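Local coordinates for serine-rich secreted cell wall anchored (LPXTG-motif ) protein (Lactobacillus reuteri ATCC 53608, PDB 5NXK) that probably mediates adhesion of this gut bacterium to its host, as a cell-wall-anchored serine-rich repeat adhesin whose modelled region is a beta-solenoid, at residues V97-Y102 with T123-G128; N40-I45 with K71-I76; A168-E173 with T202-N207; S115-G120 with A162-N167. All coordinates share one frame; numbering follows the deposited sequence.

In the fold
From the N terminus, contact 2 comes first: 40-45 pairs with 71-76 after one coil of the solenoid. On the next coil, 97-102 joins 123-128 in contact 1, and 97-102 also borders 71-76, so contacts 2 and 1 run on in one parallel sheet. Contact 4 (115-120 with 162-167) opens within the loop that contact 1 closes and ends beyond it, so the two cross; it ties the corner after strand 113-115 to the end of strand 163-164, in a different sheet. Contact 3 (168-173 with 202-207) follows directly after contact 4 and returns to the long sheet, where strand 168-171 lies beside strand 122-127.

Contact 1 (V97-Y102 with T123-G128); sequences VDTVTY and TLNLVG
Two successive coils of the beta-solenoid meet here, strands 97-102 and 123-127 lying parallel and in register in the long sheet. Backbone hydrogen bonds alternate along the seam. Val100 is held at both ends: its N donates almost straight to Thr123 O (2.8 Å, 174° at the hydrogen), while its O receives Asn125 N at 2.7 Å. Tyr102 repeats the pattern, its N bonded to Asn125 O and its O to Val127 N, and Thr123 N donates to Asp98 O.

Polar side chains line the face of Thr99, Thr101, Thr123 and Asn125. Thr99 and Thr123 lie side by side, each OG1 2.7 Å from water 1, which also donates to Asp98 O. The Asn125 amide is fixed from two sides: OD1 takes a hydrogen bond from Asn170 ND2 on the next coil, and ND2 makes a weak bond back to Thr101 OG1 (3.3 Å). Asp98 is turned away from this group and forms a salt bridge with Lys122.

The inward face is largely apolar along Val100, Leu124 and Leu126. Val100, with CG1 anti to its backbone N (chi1 174°), crosses Leu124 obliquely, and Leu126 CD2 comes obliquely to the side chain of Tyr102, 4.0 Å from its CB. Val90 and Met92 of strand 90-92 pack against Val100 in the interior. On the outer face Val127 closes the row, its CG2 lying 3.7 Å from Thr101 CG2.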
loop_
_atom_site.group_PDB
_atom_site.type_symbol
_atom_site.label_atom_id
_atom_site.label_comp_id
_atom_site.label_asym_id
_atom_site.label_seq_id
_atom_site.Cartn_x
_atom_site.Cartn_y
_atom_site.Cartn_z
ATOM N N VAL A 97 8.254 13.143 -5.838
ATOM C CA VAL A 97 8.055 11.715 -6.081
ATOM C C VAL A 97 8.694 10.827 -5.000
ATOM O O VAL A 97 9.894 10.949 -4.713
ATOM C CB VAL A 97 8.633 11.315 -7.468
ATOM C CG1 VAL A 97 8.547 9.803 -7.680
ATOM C CG2 VAL A 97 7.904 12.063 -8.586
ATOM N N ASP A 98 7.877 9.941 -4.418
ATOM C CA ASP A 98 8.334 8.870 -3.527
ATOM C C ASP A 98 7.905 7.539 -4.122
ATOM O O ASP A 98 6.737 7.362 -4.484
ATOM C CB ASP A 98 7.723 8.962 -2.128
ATOM C CG ASP A 98 8.171 10.175 -1.357
ATOM O OD1 ASP A 98 9.360 10.540 -1.440
ATOM O OD2 ASP A 98 7.314 10.756 -0.664
ATOM N N THR A 99 8.836 6.605 -4.190
ATOM C CA THR A 99 8.553 5.254 -4.634
ATOM C C THR A 99 9.098 4.292 -3.587
ATOM O O THR A 99 10.254 4.404 -3.203
ATOM C CB THR A 99 9.181 4.986 -6.007
ATOM O OG1 THR A 99 8.611 5.899 -6.962
ATOM C CG2 THR A 99 8.916 3.551 -6.453
ATOM N N VAL A 100 8.245 3.388 -3.099
ATOM C CA VAL A 100 8.628 2.392 -2.107
ATOM C C VAL A 100 8.443 1.005 -2.720
ATOM O O VAL A 100 7.411 0.700 -3.356
ATOM C CB VAL A 100 7.787 2.507 -0.809
ATOM C CG1 VAL A 100 8.114 1.363 0.147
ATOM C CG2 VAL A 100 7.996 3.877 -0.134
ATOM N N THR A 101 9.447 0.162 -2.550
ATOM C CA THR A 101 9.390 -1.198 -3.048
ATOM C C THR A 101 9.628 -2.167 -1.907
ATOM O O THR A 101 10.639 -2.075 -1.211
ATOM C CB THR A 101 10.431 -1.420 -4.158
ATOM O OG1 THR A 101 10.120 -0.563 -5.253
ATOM C CG2 THR A 101 10.429 -2.874 -4.641
ATOM N N TYR A 102 8.677 -3.071 -1.697
ATOM C CA TYR A 102 8.835 -4.165 -0.745
ATOM C C TYR A 102 9.085 -5.440 -1.524
ATOM O O TYR A 102 8.246 -5.851 -2.320
ATOM C CB TYR A 102 7.589 -4.354 0.121
ATOM C CG TYR A 102 7.381 -3.373 1.256
ATOM C CD1 TYR A 102 8.302 -2.370 1.539
ATOM C CD2 TYR A 102 6.238 -3.460 2.048
ATOM C CE1 TYR A 102 8.092 -1.483 2.604
ATOM C CE2 TYR A 102 6.019 -2.588 3.095
ATOM C CZ TYR A 102 6.950 -1.601 3.368
ATOM O OH TYR A 102 6.705 -0.740 4.409
ATOM N N THR A 123 4.142 5.789 -5.186
ATOM C CA THR A 123 4.093 4.434 -5.702
ATOM C C THR A 123 4.601 3.408 -4.686
ATOM O O THR A 123 5.673 3.577 -4.101
ATOM C CB THR A 123 4.940 4.315 -6.999
ATOM O OG1 THR A 123 4.497 5.295 -7.954
ATOM C CG2 THR A 123 4.810 2.928 -7.607
ATOM N N LEU A 124 3.837 2.333 -4.510
ATOM C CA LEU A 124 4.276 1.180 -3.735
ATOM C C LEU A 124 4.368 -0.035 -4.639
ATOM O O LEU A 124 3.365 -0.486 -5.204
ATOM C CB LEU A 124 3.318 0.898 -2.577
ATOM C CG LEU A 124 3.574 -0.387 -1.773
ATOM C CD1 LEU A 124 4.914 -0.289 -1.026
ATOM C CD2 LEU A 124 2.437 -0.638 -0.792
ATOM N N ASN A 125 5.571 -0.579 -4.774
ATOM C CA ASN A 125 5.746 -1.799 -5.549
ATOM C C ASN A 125 5.868 -2.982 -4.593
ATOM O O ASN A 125 6.566 -2.903 -3.580
ATOM C CB ASN A 125 6.977 -1.703 -6.456
ATOM C CG ASN A 125 6.856 -0.593 -7.470
ATOM O OD1 ASN A 125 5.877 -0.521 -8.209
ATOM N ND2 ASN A 125 7.845 0.293 -7.507
ATOM N N LEU A 126 5.161 -4.065 -4.904
ATOM C CA LEU A 126 5.156 -5.247 -4.067
ATOM C C LEU A 126 5.717 -6.393 -4.894
ATOM O O LEU A 126 5.135 -6.780 -5.911
ATOM C CB LEU A 126 3.742 -5.561 -3.552
ATOM C CG LEU A 126 3.098 -4.439 -2.732
ATOM C CD1 LEU A 126 1.676 -4.813 -2.325
ATOM C CD2 LEU A 126 3.957 -4.104 -1.499
ATOM N N VAL A 127 6.851 -6.941 -4.454
ATOM C CA VAL A 127 7.645 -7.830 -5.305
ATOM C C VAL A 127 7.931 -9.158 -4.589
ATOM O O VAL A 127 8.009 -9.207 -3.356
ATOM C CB VAL A 127 8.990 -7.152 -5.722
ATOM C CG1 VAL A 127 9.743 -8.000 -6.745
ATOM C CG2 VAL A 127 8.747 -5.753 -6.290
ATOM N N GLY A 128 8.085 -10.226 -5.367
ATOM C CA GLY A 128 8.357 -11.552 -4.831
ATOM C C GLY A 128 7.251 -12.048 -3.919
ATOM O O GLY A 128 6.064 -11.789 -4.160
HETATM O O HOH W 1 6.355 7.255 -7.503
#

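Contact 2 (N40-I45 with K71-I76); sequences NRNITI and KIDLTI
Near the N-terminal end of the beta-solenoid, strands 41-45 and 71-76 form a regular parallel pair in the long sheet, one coil apart. The backbone ladder is nearly straight: Asp73 N reaches Arg41 O at 2.9 Å (176° at the hydrogen), Ile43 N meets Asp73 O, and Thr75 N and Ile45 N continue it through Ile43 O and Thr75 O. At the start of the seam a side chain stands in for the backbone, the amide oxygen OD1 of Asn40 accepting Lys71 N at 2.8 Å, in the plane of its carbonyl.

On the outer face, Thr44 and Thr75 lie side by side, pointing the same way. Water 2 bridges Ile43 O, Asp73 OD1 and Thr75 OG1, the last at 2.7 Å, so it links both strands. The extended Lys71 bends only at its tip and brings NZ to 3.7 Å from Asp73 OD2, a long salt bridge.

Aliphatic groups fill the inner face. Leu74 crosses Ile43 obliquely, its CD1 3.7 Å from Ile43 CG2, and Ile45 runs alongside Ile76. The Arg41 chain starts on this side but folds at chi2 and chi3 (-63° and -61°), turning its guanidinium away from the seam. NH1 then bonds to Leu14 O, at the end of helix 7-14, and to Asn38 OD1, while NH2 bonds to Ile19 O; the charge would thus be met by carbonyl oxygens. One face of that flat group carries the methyl CD1 of Ile43, 3.4 Å above the plane and offset toward its rim.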
loop_
_atom_site.group_PDB
_atom_site.type_symbol
_atom_site.label_atom_id
_atom_site.label_comp_id
_atom_site.label_asym_id
_atom_site.label_seq_id
_atom_site.Cartn_x
_atom_site.Cartn_y
_atom_site.Cartn_z
ATOM N N ASN A 40 17.469 13.907 -3.755
ATOM C CA ASN A 40 17.394 12.679 -4.531
ATOM C C ASN A 40 18.081 11.552 -3.781
ATOM O O ASN A 40 19.219 11.698 -3.348
ATOM C CB ASN A 40 18.048 12.846 -5.911
ATOM C CG ASN A 40 17.256 13.769 -6.838
ATOM O OD1 ASN A 40 16.023 13.782 -6.824
ATOM N ND2 ASN A 40 17.973 14.548 -7.653
ATOM N N ARG A 41 17.381 10.435 -3.611
ATOM C CA ARG A 41 17.930 9.289 -2.896
ATOM C C ARG A 41 17.523 8.007 -3.588
ATOM O O ARG A 41 16.396 7.865 -4.062
ATOM C CB ARG A 41 17.472 9.257 -1.434
ATOM C CG ARG A 41 18.002 10.399 -0.568
ATOM C CD ARG A 41 19.534 10.379 -0.430
ATOM N NE ARG A 41 20.060 9.168 0.210
ATOM C CZ ARG A 41 20.011 8.932 1.520
ATOM N NH1 ARG A 41 19.435 9.810 2.331
ATOM N NH2 ARG A 41 20.522 7.812 2.025
ATOM N N ASN A 42 18.476 7.093 -3.670
ATOM C CA ASN A 42 18.236 5.740 -4.124
ATOM C C ASN A 42 18.725 4.785 -3.037
ATOM O O ASN A 42 19.923 4.565 -2.892
ATOM C CB ASN A 42 18.958 5.503 -5.450
ATOM C CG ASN A 42 18.861 4.071 -5.926
ATOM O OD1 ASN A 42 17.859 3.392 -5.707
ATOM N ND2 ASN A 42 19.921 3.597 -6.580
ATOM N N ILE A 43 17.796 4.212 -2.278
ATOM C CA ILE A 43 18.155 3.475 -1.069
ATOM C C ILE A 43 17.627 2.053 -1.085
ATOM O O ILE A 43 16.443 1.822 -1.354
ATOM C CB ILE A 43 17.611 4.165 0.202
ATOM C CG1 ILE A 43 18.145 5.598 0.322
ATOM C CG2 ILE A 43 17.940 3.346 1.444
ATOM C CD1 ILE A 43 17.441 6.426 1.402
ATOM N N THR A 44 18.510 1.104 -0.800
ATOM C CA THR A 44 18.121 -0.289 -0.671
ATOM C C THR A 44 18.495 -0.826 0.694
ATOM O O THR A 44 19.666 -0.794 1.083
ATOM C CB THR A 44 18.782 -1.157 -1.749
ATOM O OG1 THR A 44 18.408 -0.666 -3.041
ATOM C CG2 THR A 44 18.345 -2.614 -1.605
ATOM N N ILE A 45 17.503 -1.312 1.424
ATOM C CA ILE A 45 17.765 -1.979 2.683
ATOM C C ILE A 45 17.717 -3.474 2.488
ATOM O O ILE A 45 16.666 -4.031 2.158
ATOM C CB ILE A 45 16.749 -1.600 3.774
ATOM C CG1 ILE A 45 16.765 -0.096 4.033
ATOM C CG2 ILE A 45 17.041 -2.388 5.057
ATOM C CD1 ILE A 45 15.846 0.326 5.174
ATOM N N LYS A 71 13.483 13.169 -5.894
ATOM C CA LYS A 71 12.850 11.852 -5.960
ATOM C C LYS A 71 13.498 10.870 -4.987
ATOM O O LYS A 71 14.716 10.700 -4.996
ATOM C CB LYS A 71 12.945 11.318 -7.391
ATOM C CG LYS A 71 12.596 9.852 -7.584
ATOM C CD LYS A 71 12.593 9.521 -9.079
ATOM C CE LYS A 71 12.555 8.024 -9.349
ATOM N NZ LYS A 71 11.433 7.348 -8.661
ATOM N N ILE A 72 12.689 10.217 -4.152
ATOM C CA ILE A 72 13.223 9.146 -3.298
ATOM C C ILE A 72 12.729 7.786 -3.732
ATOM O O ILE A 72 11.524 7.552 -3.820
ATOM C CB ILE A 72 12.858 9.328 -1.811
ATOM C CG1 ILE A 72 13.609 10.508 -1.201
ATOM C CG2 ILE A 72 13.222 8.082 -1.000
ATOM C CD1 ILE A 72 13.014 10.954 0.119
ATOM N N ASP A 73 13.669 6.898 -4.006
ATOM C CA ASP A 73 13.361 5.513 -4.294
ATOM C C ASP A 73 13.887 4.673 -3.122
ATOM O O ASP A 73 15.093 4.645 -2.875
ATOM C CB ASP A 73 13.989 5.090 -5.619
ATOM C CG ASP A 73 13.273 3.913 -6.251
ATOM O OD1 ASP A 73 13.425 2.777 -5.749
ATOM O OD2 ASP A 73 12.559 4.124 -7.258
ATOM N N LEU A 74 12.982 4.063 -2.357
ATOM C CA LEU A 74 13.350 3.264 -1.180
ATOM C C LEU A 74 12.958 1.818 -1.404
ATOM O O LEU A 74 11.790 1.532 -1.636
ATOM C CB LEU A 74 12.668 3.798 0.083
ATOM C CG LEU A 74 12.825 2.961 1.360
ATOM C CD1 LEU A 74 14.290 2.854 1.794
ATOM C CD2 LEU A 74 11.983 3.548 2.478
ATOM N N THR A 75 13.926 0.912 -1.362
ATOM C CA THR A 75 13.655 -0.516 -1.480
ATOM C C THR A 75 14.000 -1.246 -0.177
ATOM O O THR A 75 15.063 -1.020 0.393
ATOM C CB THR A 75 14.452 -1.107 -2.667
ATOM O OG1 THR A 75 13.993 -0.501 -3.883
ATOM C CG2 THR A 75 14.258 -2.588 -2.782
ATOM N N ILE A 76 13.089 -2.086 0.312
ATOM C CA ILE A 76 13.370 -2.957 1.447
ATOM C C ILE A 76 13.192 -4.409 1.011
ATOM O O ILE A 76 12.153 -4.759 0.432
ATOM C CB ILE A 76 12.459 -2.649 2.647
ATOM C CG1 ILE A 76 12.589 -1.171 3.044
ATOM C CG2 ILE A 76 12.798 -3.563 3.814
ATOM C CD1 ILE A 76 11.756 -0.765 4.251
HETATM O O HOH W 2 15.533 1.645 -4.290
#

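Contact 3 (A168-E173 with T202-N207); sequences AINIAE and TVTVGN
Thr204 OG1 is gripped by two hydrogen bonds: it donates to Asn170 OD1 at 2.8 Å, on a lone pair in the amide plane, and accepts a proton from water 3 at 2.6 Å. Its position between the backbone N and the carbonyl carbon (chi1 67°) is the crowded one, yet it sets the hydroxyl beside the parallel Asn170 chain. The same water donates to Ile171 O, which also takes Gly206 N at 2.8 Å.

The strands are otherwise joined by a parallel backbone ladder, with Ile171 N to Thr204 O running almost straight at the hydrogen (174°), although the donor stands above the carbonyl plane. Underneath, Ile169 and Ile171 pack loosely over Val203 and Val205. After the strands, Gly206, with no side chain, brings its CA within 3.9 Å of Glu173 N, and the two chains continue side by side into the turn.

The pair is one step of the long beta-solenoid sheet. Strand 122-127 flanks it on the side of Ala168 and Asn170, whose ND2 bonds to Asn125, and strand 230-235 flanks it on the side of Thr202; Met188 and Leu190 of strand 186-191 meet Ile169 inside, Leu190 reaching Val203 as well.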
loop_
_atom_site.group_PDB
_atom_site.type_symbol
_atom_site.label_atom_id
_atom_site.label_comp_id
_atom_site.label_asym_id
_atom_site.label_seq_id
_atom_site.Cartn_x
_atom_site.Cartn_y
_atom_site.Cartn_z
ATOM N N ALA A 168 -0.150 4.663 -6.967
ATOM C CA ALA A 168 -0.003 3.336 -7.563
ATOM C C ALA A 168 0.418 2.258 -6.589
ATOM O O ALA A 168 1.308 2.462 -5.773
ATOM C CB ALA A 168 0.984 3.397 -8.720
ATOM N N ILE A 169 -0.248 1.115 -6.656
ATOM C CA ILE A 169 0.267 -0.086 -5.999
ATOM C C ILE A 169 0.434 -1.140 -7.091
ATOM O O ILE A 169 -0.534 -1.527 -7.754
ATOM C CB ILE A 169 -0.665 -0.581 -4.886
ATOM C CG1 ILE A 169 -0.801 0.478 -3.788
ATOM C CG2 ILE A 169 -0.150 -1.872 -4.269
ATOM C CD1 ILE A 169 -1.816 0.093 -2.748
ATOM N N ASN A 170 1.668 -1.574 -7.304
ATOM C CA ASN A 170 1.953 -2.502 -8.388
ATOM C C ASN A 170 2.403 -3.833 -7.813
ATOM O O ASN A 170 3.409 -3.893 -7.124
ATOM C CB ASN A 170 3.055 -1.954 -9.305
ATOM C CG ASN A 170 2.709 -0.606 -9.907
ATOM O OD1 ASN A 170 1.643 -0.429 -10.496
ATOM N ND2 ASN A 170 3.618 0.363 -9.748
ATOM N N ILE A 171 1.694 -4.901 -8.131
ATOM C CA ILE A 171 2.143 -6.243 -7.785
ATOM C C ILE A 171 2.994 -6.708 -8.950
ATOM O O ILE A 171 2.514 -6.844 -10.074
ATOM C CB ILE A 171 0.977 -7.228 -7.521
ATOM C CG1 ILE A 171 0.294 -6.943 -6.176
ATOM C CG2 ILE A 171 1.487 -8.658 -7.450
ATOM C CD1 ILE A 171 -0.395 -5.609 -6.053
ATOM N N ALA A 172 4.278 -6.921 -8.693
ATOM C CA ALA A 172 5.213 -7.178 -9.780
ATOM C C ALA A 172 4.910 -8.480 -10.486
ATOM O O ALA A 172 4.302 -9.375 -9.902
ATOM C CB ALA A 172 6.636 -7.206 -9.248
ATOM N N GLU A 173 5.334 -8.595 -11.740
ATOM C CA GLU A 173 5.253 -9.875 -12.426
ATOM C C GLU A 173 5.913 -10.969 -11.591
ATOM O O GLU A 173 6.914 -10.727 -10.920
ATOM C CB GLU A 173 5.851 -9.806 -13.829
ATOM C CG GLU A 173 7.315 -9.506 -13.929
ATOM C CD GLU A 173 7.819 -9.709 -15.353
ATOM O OE1 GLU A 173 7.142 -10.427 -16.124
ATOM O OE2 GLU A 173 8.872 -9.135 -15.703
ATOM N N THR A 202 -3.958 3.875 -9.326
ATOM C CA THR A 202 -3.842 2.625 -10.088
ATOM C C THR A 202 -3.341 1.454 -9.264
ATOM O O THR A 202 -2.375 1.591 -8.537
ATOM C CB THR A 202 -2.879 2.796 -11.279
ATOM O OG1 THR A 202 -3.402 3.788 -12.162
ATOM C CG2 THR A 202 -2.722 1.498 -12.053
ATOM N N VAL A 203 -4.022 0.317 -9.361
ATOM C CA VAL A 203 -3.491 -0.955 -8.870
ATOM C C VAL A 203 -3.229 -1.861 -10.056
ATOM O O VAL A 203 -4.109 -2.027 -10.905
ATOM C CB VAL A 203 -4.452 -1.649 -7.902
ATOM C CG1 VAL A 203 -3.900 -3.033 -7.475
ATOM C CG2 VAL A 203 -4.700 -0.752 -6.687
ATOM N N THR A 204 -2.022 -2.412 -10.156
ATOM C CA THR A 204 -1.749 -3.367 -11.235
ATOM C C THR A 204 -1.330 -4.704 -10.648
ATOM O O THR A 204 -0.735 -4.753 -9.574
ATOM C CB THR A 204 -0.633 -2.903 -12.195
ATOM O OG1 THR A 204 0.622 -2.883 -11.493
ATOM C CG2 THR A 204 -0.931 -1.518 -12.728
ATOM N N VAL A 205 -1.687 -5.785 -11.322
ATOM C CA VAL A 205 -1.188 -7.102 -10.964
ATOM C C VAL A 205 -0.433 -7.634 -12.191
ATOM O O VAL A 205 -1.025 -7.807 -13.261
ATOM C CB VAL A 205 -2.326 -8.059 -10.546
ATOM C CG1 VAL A 205 -1.756 -9.419 -10.125
ATOM C CG2 VAL A 205 -3.151 -7.450 -9.410
ATOM N N GLY A 206 0.873 -7.866 -12.057
ATOM C CA GLY A 206 1.708 -8.139 -13.223
ATOM C C GLY A 206 1.537 -9.537 -13.813
ATOM O O GLY A 206 0.849 -10.389 -13.231
ATOM N N ASN A 207 2.149 -9.770 -14.976
ATOM C CA ASN A 207 2.125 -11.094 -15.601
ATOM C C ASN A 207 2.485 -12.201 -14.640
ATOM O O ASN A 207 3.473 -12.094 -13.931
ATOM C CB ASN A 207 3.088 -11.188 -16.780
ATOM C CG ASN A 207 2.601 -10.463 -17.993
ATOM O OD1 ASN A 207 1.748 -9.581 -17.909
ATOM N ND2 ASN A 207 3.097 -10.875 -19.153
HETATM O O HOH W 3 2.441 -4.670 -11.881
#

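Contact 4 (S115-G120 with A162-N167); sequences SKTGAG and ALYVSN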
loop_
_atom_site.group_PDB
_atom_site.type_symbol
_atom_site.label_atom_id
_atom_site.label_comp_id
_atom_site.label_asym_id
_atom_site.label_seq_id
_atom_site.Cartn_x
_atom_site.Cartn_y
_atom_site.Cartn_z
ATOM N N SER A 115 0.736 7.912 2.671
ATOM C CA SER A 115 1.312 8.901 1.761
ATOM C C SER A 115 0.514 10.184 1.740
ATOM O O SER A 115 -0.676 10.196 2.074
ATOM C CB SER A 115 1.395 8.318 0.342
ATOM O OG SER A 115 0.094 8.180 -0.209
ATOM N N LYS A 116 1.179 11.269 1.358
ATOM C CA LYS A 116 0.507 12.514 1.020
ATOM C C LYS A 116 -0.265 12.314 -0.280
ATOM O O LYS A 116 0.251 11.714 -1.223
ATOM C CB LYS A 116 1.516 13.654 0.843
ATOM C CG LYS A 116 1.916 14.395 2.113
ATOM C CD LYS A 116 3.076 15.350 1.802
ATOM C CE LYS A 116 3.536 16.126 3.028
ATOM N NZ LYS A 116 2.427 16.458 3.952
ATOM N N THR A 117 -1.501 12.797 -0.330
ATOM C CA THR A 117 -2.346 12.559 -1.484
ATOM C C THR A 117 -2.488 13.814 -2.358
ATOM O O THR A 117 -3.174 13.789 -3.380
ATOM C CB THR A 117 -3.724 12.073 -1.036
ATOM O OG1 THR A 117 -4.288 13.031 -0.124
ATOM C CG2 THR A 117 -3.582 10.731 -0.324
ATOM N N GLY A 118 -1.844 14.917 -1.958
ATOM C CA GLY A 118 -1.981 16.161 -2.704
ATOM C C GLY A 118 -0.653 16.687 -3.232
ATOM O O GLY A 118 -0.458 17.891 -3.374
ATOM N N ALA A 119 0.247 15.772 -3.568
ATOM C CA ALA A 119 1.586 16.141 -4.004
ATOM C C ALA A 119 2.073 15.265 -5.155
ATOM O O ALA A 119 1.299 14.896 -6.049
ATOM C CB ALA A 119 2.560 16.062 -2.827
ATOM N N GLY A 120 3.358 14.924 -5.126
ATOM C CA GLY A 120 3.954 14.160 -6.208
ATOM C C GLY A 120 3.517 12.705 -6.241
ATOM O O GLY A 120 2.841 12.216 -5.317
ATOM N N ALA A 162 -5.541 -0.293 5.437
ATOM C CA ALA A 162 -4.219 -0.903 5.627
ATOM C C ALA A 162 -3.136 -0.211 4.809
ATOM O O ALA A 162 -1.981 -0.163 5.216
ATOM C CB ALA A 162 -4.267 -2.369 5.271
ATOM N N LEU A 163 -3.510 0.299 3.638
ATOM C CA LEU A 163 -2.550 0.934 2.734
ATOM C C LEU A 163 -3.170 2.206 2.167
ATOM O O LEU A 163 -4.221 2.157 1.520
ATOM C CB LEU A 163 -2.156 -0.014 1.593
ATOM C CG LEU A 163 -1.396 -1.296 1.939
ATOM C CD1 LEU A 163 -1.291 -2.214 0.723
ATOM C CD2 LEU A 163 0.006 -0.998 2.487
ATOM N N TYR A 164 -2.521 3.344 2.398
ATOM C CA TYR A 164 -3.039 4.619 1.907
ATOM C C TYR A 164 -1.971 5.218 1.004
ATOM O O TYR A 164 -1.182 6.074 1.416
ATOM C CB TYR A 164 -3.383 5.541 3.076
ATOM C CG TYR A 164 -4.192 6.769 2.752
ATOM C CD1 TYR A 164 -5.532 6.662 2.382
ATOM C CD2 TYR A 164 -3.632 8.049 2.858
ATOM C CE1 TYR A 164 -6.288 7.780 2.110
ATOM C CE2 TYR A 164 -4.392 9.189 2.593
ATOM C CZ TYR A 164 -5.717 9.042 2.221
ATOM O OH TYR A 164 -6.499 10.140 1.949
ATOM N N VAL A 165 -1.964 4.745 -0.237
ATOM C CA VAL A 165 -0.920 5.057 -1.197
ATOM C C VAL A 165 -1.584 5.813 -2.329
ATOM O O VAL A 165 -2.474 5.284 -2.998
ATOM C CB VAL A 165 -0.239 3.786 -1.737
ATOM C CG1 VAL A 165 0.797 4.143 -2.812
ATOM C CG2 VAL A 165 0.387 2.984 -0.595
ATOM N N SER A 166 -1.158 7.049 -2.552
ATOM C CA SER A 166 -1.958 7.935 -3.380
ATOM C C SER A 166 -2.159 7.443 -4.816
ATOM O O SER A 166 -3.286 7.454 -5.328
ATOM C CB SER A 166 -1.327 9.329 -3.395
ATOM O OG SER A 166 -2.194 10.243 -4.040
ATOM N N ASN A 167 -1.083 7.027 -5.480
ATOM C CA ASN A 167 -1.159 6.878 -6.941
ATOM C C ASN A 167 -1.029 5.487 -7.522
ATOM O O ASN A 167 -1.675 5.181 -8.529
ATOM C CB ASN A 167 -0.103 7.759 -7.599
ATOM C CG ASN A 167 -0.236 9.194 -7.178
ATOM O OD1 ASN A 167 0.577 9.685 -6.400
ATOM N ND2 ASN A 167 -1.288 9.865 -7.646
HETATM O O HOH W 4 -1.275 12.373 -5.620
HETATM O O HOH W 5 -5.199 12.612 2.489
HETATM O O HOH W 6 0.512 12.689 -8.162
#
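The Tyr164 ring is set among aromatic and polar neighbours: it stacks with Trp114, meets Trp189 edge-to-face and lies at about 45° to Phe150. Against this ring the methyl CG2 of Thr117 comes in obliquely, the side chains crossing at about a right angle, with CG2 only 3.4 Å from CE2. At the ring edge, in its plane, water 5 joins Tyr164 OH to Thr117 OG1, 2.8 Å from each. CG of Tyr164 is anti to its backbone N (chi1 -168°), which carries the ring over to Thr117.

Ser115 forms the polar seam. Its OG, in the crowded position between backbone N and carbonyl carbon, donates to Tyr164 O at 3.0 Å, on a lone pair in the carbonyl plane, and accepts a weak, bent bond from Ser166 N (129° at the hydrogen). One buried hydroxyl thus bridges two successive turns.

Further along, water 4 donates to Ser166 OG at 2.8 Å and accepts from Asn167 ND2 at 3.2 Å, with a weak link to Thr117 O. Ser166 OG also bonds to Leu191 O, while Asn167 is held by Lys122 N at OD1 and Ile200 O at ND2.

The contact lies at a corner of the beta-solenoid, where the loop between strands 113-115 and 122-127 meets the end of strand 163-164, the last of the five-strand sheet. Leu163 and Val165 pack on Leu124 of strand 122-127, and strand 186-191 of the next coil touches Thr117 and Tyr164 through Leu191.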